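Local coordinates for protein glycosaminoglycan xylosylkinase (Hydra vulgaris, PDB 5XOM) that probably phosphorylates xylose of the glycosaminoglycan linkage region, as a kinase of the Fam20 family, at residues A[107-113]-A[207-213]; A[74-80]-A[152-156]. The contacts are given in a common frame with arbitrary orientation. Residues are numbered along the deposited sequence.

Contact 1. Residues A[107-113]-A[207-213]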
loop_
_atom_site.group_PDB
_atom_site.type_symbol
_atom_site.label_atom_id
_atom_site.label_comp_id
_atom_site.label_asym_id
_atom_site.label_seq_id
_atom_site.Cartn_x
_atom_site.Cartn_y
_atom_site.Cartn_z
ATOM N N ASN A 107 -14.136 6.370 17.127
ATOM C CA ASN A 107 -13.780 6.352 18.537
ATOM C C ASN A 107 -12.332 5.912 18.746
ATOM O O ASN A 107 -11.784 5.113 17.978
ATOM C CB ASN A 107 -14.726 5.441 19.312
ATOM C CG ASN A 107 -16.091 6.062 19.493
ATOM O OD1 ASN A 107 -16.289 7.243 19.204
ATOM N ND2 ASN A 107 -17.044 5.273 19.969
ATOM N N VAL A 108 -11.706 6.476 19.786
ATOM C CA VAL A 108 -10.377 6.074 20.232
ATOM C C VAL A 108 -10.373 5.937 21.749
ATOM O O VAL A 108 -11.158 6.577 22.456
ATOM C CB VAL A 108 -9.270 7.065 19.791
ATOM C CG1 VAL A 108 -9.131 7.080 18.274
ATOM C CG2 VAL A 108 -9.535 8.471 20.339
ATOM N N VAL A 109 -9.502 5.063 22.240
ATOM C CA VAL A 109 -9.122 5.049 23.647
ATOM C C VAL A 109 -8.039 6.100 23.858
ATOM O O VAL A 109 -7.126 6.236 23.034
ATOM C CB VAL A 109 -8.628 3.648 24.057
ATOM C CG1 VAL A 109 -8.113 3.652 25.499
ATOM C CG2 VAL A 109 -9.722 2.607 23.862
ATOM N N PHE A 110 -8.133 6.858 24.952
ATOM C CA PHE A 110 -7.110 7.833 25.317
ATOM C C PHE A 110 -6.418 7.402 26.602
ATOM O O PHE A 110 -7.061 7.292 27.650
ATOM C CB PHE A 110 -7.693 9.237 25.485
ATOM C CG PHE A 110 -6.679 10.246 25.946
ATOM C CD1 PHE A 110 -5.656 10.647 25.102
ATOM C CD2 PHE A 110 -6.739 10.783 27.225
ATOM C CE1 PHE A 110 -4.712 11.571 25.521
ATOM C CE2 PHE A 110 -5.797 11.712 27.651
ATOM C CZ PHE A 110 -4.784 12.104 26.796
ATOM N N LYS A 111 -5.118 7.135 26.508
ATOM C CA LYS A 111 -4.300 6.757 27.656
ATOM C C LYS A 111 -3.387 7.908 28.048
ATOM O O LYS A 111 -2.449 8.228 27.301
ATOM C CB LYS A 111 -3.484 5.509 27.334
ATOM C CG LYS A 111 -4.378 4.358 26.942
ATOM C CD LYS A 111 -3.819 3.036 27.392
ATOM C CE LYS A 111 -4.818 1.944 27.097
ATOM N NZ LYS A 111 -4.202 0.604 27.204
ATOM N N PRO A 112 -3.629 8.564 29.177
ATOM C CA PRO A 112 -2.792 9.702 29.567
ATOM C C PRO A 112 -1.416 9.267 30.051
ATOM O O PRO A 112 -1.220 8.149 30.532
ATOM C CB PRO A 112 -3.597 10.366 30.697
ATOM C CG PRO A 112 -4.443 9.276 31.242
ATOM C CD PRO A 112 -4.761 8.356 30.099
ATOM N N LYS A 113 -0.457 10.178 29.915
ATOM C CA LYS A 113 0.849 10.015 30.542
ATOM C C LYS A 113 0.726 9.899 32.057
ATOM O O LYS A 113 0.000 10.670 32.698
ATOM C CB LYS A 113 1.737 11.199 30.170
ATOM C CG LYS A 113 3.041 11.271 30.932
ATOM C CD LYS A 113 3.810 12.531 30.578
ATOM C CE LYS A 113 4.712 12.942 31.724
ATOM N NZ LYS A 113 6.144 12.796 31.427
ATOM N N GLU A 207 -0.448 15.156 27.754
ATOM C CA GLU A 207 0.149 14.217 26.820
ATOM C C GLU A 207 -0.476 12.838 26.997
ATOM O O GLU A 207 -0.728 12.395 28.123
ATOM C CB GLU A 207 1.662 14.159 27.066
ATOM C CG GLU A 207 2.442 13.190 26.197
ATOM C CD GLU A 207 3.907 13.071 26.618
ATOM O OE1 GLU A 207 4.481 11.971 26.481
ATOM O OE2 GLU A 207 4.481 14.069 27.102
ATOM N N GLY A 208 -0.713 12.154 25.883
ATOM C CA GLY A 208 -1.222 10.801 25.961
ATOM C C GLY A 208 -1.159 10.106 24.617
ATOM O O GLY A 208 -0.631 10.642 23.641
ATOM N N ALA A 209 -1.712 8.896 24.585
ATOM C CA ALA A 209 -1.766 8.070 23.387
ATOM C C ALA A 209 -3.218 7.798 23.020
ATOM O O ALA A 209 -4.053 7.565 23.898
ATOM C CB ALA A 209 -1.021 6.740 23.596
ATOM N N LEU A 210 -3.515 7.843 21.723
ATOM C CA LEU A 210 -4.832 7.510 21.192
ATOM C C LEU A 210 -4.741 6.177 20.461
ATOM O O LEU A 210 -3.854 5.994 19.615
ATOM C CB LEU A 210 -5.334 8.601 20.238
ATOM C CG LEU A 210 -5.928 9.906 20.786
ATOM C CD1 LEU A 210 -4.945 10.668 21.638
ATOM C CD2 LEU A 210 -6.387 10.788 19.637
ATOM N N ILE A 211 -5.653 5.252 20.776
ATOM C CA ILE A 211 -5.704 3.935 20.146
ATOM C C ILE A 211 -7.058 3.776 19.466
ATOM O O ILE A 211 -8.099 3.918 20.118
ATOM C CB ILE A 211 -5.483 2.801 21.162
ATOM C CG1 ILE A 211 -4.162 2.991 21.913
ATOM C CG2 ILE A 211 -5.494 1.439 20.443
ATOM C CD1 ILE A 211 -4.319 3.593 23.295
ATOM N N LEU A 212 -7.040 3.465 18.168
ATOM C CA LEU A 212 -8.273 3.305 17.401
ATOM C C LEU A 212 -9.098 2.115 17.866
ATOM O O LEU A 212 -8.581 1.008 18.064
ATOM C CB LEU A 212 -7.981 3.110 15.915
ATOM C CG LEU A 212 -7.577 4.285 15.045
ATOM C CD1 LEU A 212 -7.334 3.777 13.637
ATOM C CD2 LEU A 212 -8.659 5.358 15.060
ATOM N N TRP A 213 -10.403 2.339 17.975
ATOM C CA TRP A 213 -11.345 1.234 18.057
ATOM C C TRP A 213 -11.340 0.416 16.778
ATOM O O TRP A 213 -11.259 0.960 15.674
ATOM C CB TRP A 213 -12.756 1.753 18.266
ATOM C CG TRP A 213 -13.114 2.056 19.644
ATOM C CD1 TRP A 213 -12.245 2.383 20.634
ATOM C CD2 TRP A 213 -14.410 2.049 20.209
ATOM N NE1 TRP A 213 -12.949 2.600 21.799
ATOM C CE2 TRP A 213 -14.279 2.399 21.568
ATOM C CE3 TRP A 213 -15.683 1.790 19.700
ATOM C CZ2 TRP A 213 -15.370 2.493 22.421
ATOM C CZ3 TRP A 213 -16.761 1.887 20.554
ATOM C CH2 TRP A 213 -16.605 2.237 21.904
#
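Trp213 lays its indole against the side chain of Asn107, whose CB sits 3.7 Å from the centroid of the five-membered ring, over its face, in a CH-pi contact. Trp213 N also donates to Asn107 O (3.1 Å), opening a regular antiparallel pairing. Hydrogen-bonded pairs Val109–Ile211 (Val109 N to Ile211 O 2.8 Å, Ile211 N to Val109 O 2.9 Å) and Lys111–Ala209 (Lys111 N to Ala209 O and Ala209 N to Lys111 O, both 2.9 Å) follow, and Lys113 N to Glu207 O (2.9 Å) finishes the series. On one face Val108 CG1 meets Leu212 CD2 (3.7 Å) and Phe110 CD1 meets Leu210 CD1 (3.5 Å). Gly208 makes room for the Phe110 ring: CE1 lies 3.6 Å from Gly208 CA, where a CB would clash. On the other face Lys111 runs its aliphatic part past Ile211 (CG to CD1 3.7 Å), while its NZ forms salt bridges with Glu135 and Asp130. The Lys111–Glu135 pair is consistent with the lysine–glutamate pair of a protein-kinase N-lobe. Both strands are interior to an antiparallel sheet, with strand 96-100 beside 107-112, strand 153-159 beside 207-212, and helix 132-144 packed over the face that carries Lys111 and Ala209.

Contact 2. Residues A[74-80]-A[152-156]; sequences LKAMSSA and PVVGR
Helix-on-sheet packing joins the C-terminal end of helix 67-79 to strand 153-159, an outer strand of the N-lobe-like sheet of this kinase. The short axes approach to 8.2 Å and run in the same general direction, inclined by 34° (signed crossing angle -34°); the CA atoms of Leu74 and Val154, and of Ser78 and Arg156, are each 6.2 Å apart. Residues 74-79 are helical, and Ala80 (-60/141) breaks away; 153-156 is extended. Val154 points toward the helix, its CG1 3.8 Å from Met77 CB. Leu74 (mt) brings CD2 to 3.9 Å from Pro152 CB, while Met77 (chi1 m, chi2 t, chi3 p) places SD 4.0 Å from that same CB. Arg156, with every chi near t, reaches the carbonyls at the helix end, where the partial negative charge of the helix favours a cation. Its NH1 donates to Met77 O and Ala80 O (both 3.0 Å), and NH2 to Ala80 O (3.1 Å); NH2 also pairs with Glu163. Ser78 O lies over the guanidinium face. The helix still binds Ala80 N to Ala76 O (2.8 Å). Gly155 N is taken by Asp350 OD1, whereas a water 2.8 Å from Ser78 OG donates to Gly155 O at 2.9 Å.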
loop_
_atom_site.group_PDB
_atom_site.type_symbol
_atom_site.label_atom_id
_atom_site.label_comp_id
_atom_site.label_asym_id
_atom_site.label_seq_id
_atom_site.Cartn_x
_atom_site.Cartn_y
_atom_site.Cartn_z
ATOM N N LEU A 74 -2.875 7.729 10.817
ATOM C CA LEU A 74 -2.226 8.357 11.971
ATOM C C LEU A 74 -2.362 9.875 11.928
ATOM O O LEU A 74 -2.613 10.516 12.957
ATOM C CB LEU A 74 -0.751 7.955 12.031
ATOM C CG LEU A 74 -0.442 6.465 12.201
ATOM C CD1 LEU A 74 1.072 6.235 12.316
ATOM C CD2 LEU A 74 -1.159 5.916 13.442
ATOM N N LYS A 75 -2.194 10.471 10.746
ATOM C CA LYS A 75 -2.343 11.918 10.623
ATOM C C LYS A 75 -3.748 12.362 11.009
ATOM O O LYS A 75 -3.925 13.390 11.676
ATOM C CB LYS A 75 -2.022 12.357 9.194
ATOM C CG LYS A 75 -2.071 13.864 8.963
ATOM C CD LYS A 75 -1.719 14.178 7.513
ATOM C CE LYS A 75 -1.787 15.664 7.228
ATOM N NZ LYS A 75 -0.813 16.393 8.075
ATOM N N ALA A 76 -4.764 11.598 10.608
ATOM C CA ALA A 76 -6.130 11.966 10.969
ATOM C C ALA A 76 -6.358 11.841 12.469
ATOM O O ALA A 76 -7.014 12.696 13.073
ATOM C CB ALA A 76 -7.129 11.101 10.202
ATOM N N MET A 77 -5.850 10.764 13.081
ATOM C CA MET A 77 -5.933 10.632 14.537
ATOM C C MET A 77 -5.244 11.798 15.232
ATOM O O MET A 77 -5.704 12.271 16.278
ATOM C CB MET A 77 -5.312 9.312 15.003
ATOM C CG MET A 77 -6.019 8.050 14.520
ATOM S SD MET A 77 -4.968 6.602 14.764
ATOM C CE MET A 77 -4.917 6.500 16.563
ATOM N N SER A 78 -4.130 12.264 14.670
ATOM C CA SER A 78 -3.351 13.312 15.314
ATOM C C SER A 78 -4.096 14.639 15.344
ATOM O O SER A 78 -3.976 15.388 16.319
ATOM C CB SER A 78 -2.013 13.462 14.593
ATOM O OG SER A 78 -1.376 14.659 14.975
ATOM N N SER A 79 -4.900 14.934 14.320
ATOM C CA SER A 79 -5.483 16.261 14.178
ATOM C C SER A 79 -7.003 16.320 14.267
ATOM O O SER A 79 -7.545 17.423 14.379
ATOM C CB SER A 79 -5.046 16.888 12.844
ATOM O OG SER A 79 -5.468 16.090 11.751
ATOM N N ALA A 80 -7.704 15.187 14.240
ATOM C CA ALA A 80 -9.163 15.211 14.227
ATOM C C ALA A 80 -9.730 15.899 15.466
ATOM O O ALA A 80 -9.222 15.739 16.580
ATOM C CB ALA A 80 -9.720 13.791 14.130
ATOM N N PRO A 152 -3.795 0.962 15.191
ATOM C CA PRO A 152 -2.981 2.206 15.133
ATOM C C PRO A 152 -3.022 3.017 16.426
ATOM O O PRO A 152 -4.067 3.175 17.062
ATOM C CB PRO A 152 -3.617 2.975 13.968
ATOM C CG PRO A 152 -4.198 1.916 13.077
ATOM C CD PRO A 152 -4.469 0.677 13.914
ATOM N N VAL A 153 -1.855 3.551 16.800
ATOM C CA VAL A 153 -1.675 4.381 17.991
ATOM C C VAL A 153 -0.926 5.649 17.606
ATOM O O VAL A 153 0.067 5.595 16.872
ATOM C CB VAL A 153 -0.902 3.630 19.093
ATOM C CG1 VAL A 153 -0.793 4.490 20.348
ATOM C CG2 VAL A 153 -1.551 2.272 19.396
ATOM N N VAL A 154 -1.367 6.790 18.136
ATOM C CA VAL A 154 -0.659 8.049 17.937
ATOM C C VAL A 154 -0.533 8.789 19.265
ATOM O O VAL A 154 -1.431 8.732 20.116
ATOM C CB VAL A 154 -1.360 8.939 16.885
ATOM C CG1 VAL A 154 -2.492 9.755 17.507
ATOM C CG2 VAL A 154 -0.370 9.849 16.248
ATOM N N GLY A 155 0.607 9.460 19.446
ATOM C CA GLY A 155 0.757 10.379 20.548
ATOM C C GLY A 155 0.108 11.714 20.239
ATOM O O GLY A 155 -0.008 12.126 19.084
ATOM N N ARG A 156 -0.356 12.387 21.289
ATOM C CA ARG A 156 -0.989 13.674 21.059
ATOM C C ARG A 156 -1.008 14.501 22.332
ATOM O O ARG A 156 -1.194 13.959 23.423
ATOM C CB ARG A 156 -2.414 13.471 20.558
ATOM C CG ARG A 156 -3.141 14.750 20.283
ATOM C CD ARG A 156 -4.370 14.452 19.440
ATOM N NE ARG A 156 -5.341 15.533 19.475
ATOM C CZ ARG A 156 -6.460 15.542 18.766
ATOM N NH1 ARG A 156 -6.781 14.536 17.942
ATOM N NH2 ARG A 156 -7.293 16.577 18.850
HETATM O O HOH W 1 -0.907 14.496 17.733
#

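From the N terminus the segments come in the order 74-80, 107-113, 152-156, 207-213, so the two contacts cross. Contact 2 closes a loop of 71 residues that includes strands 82-86, 96-100 and 106-112 and helix 132-144; contact 1 closes one of 93 residues that includes strand 153-159. They meet because strands 205-212 and 153-159 are neighbours in one sheet: Leu210 N lies 2.8 Å from Val154 O and Gly208 O 2.9 Å from Arg156 N, both probable hydrogen bonds. Met77 CE comes within 3.3 Å of Leu210 O. Contact 1 thus joins two interior strands, 106-112 and 205-212, and contact 2 fastens helix 67-79 to the sheet beside them.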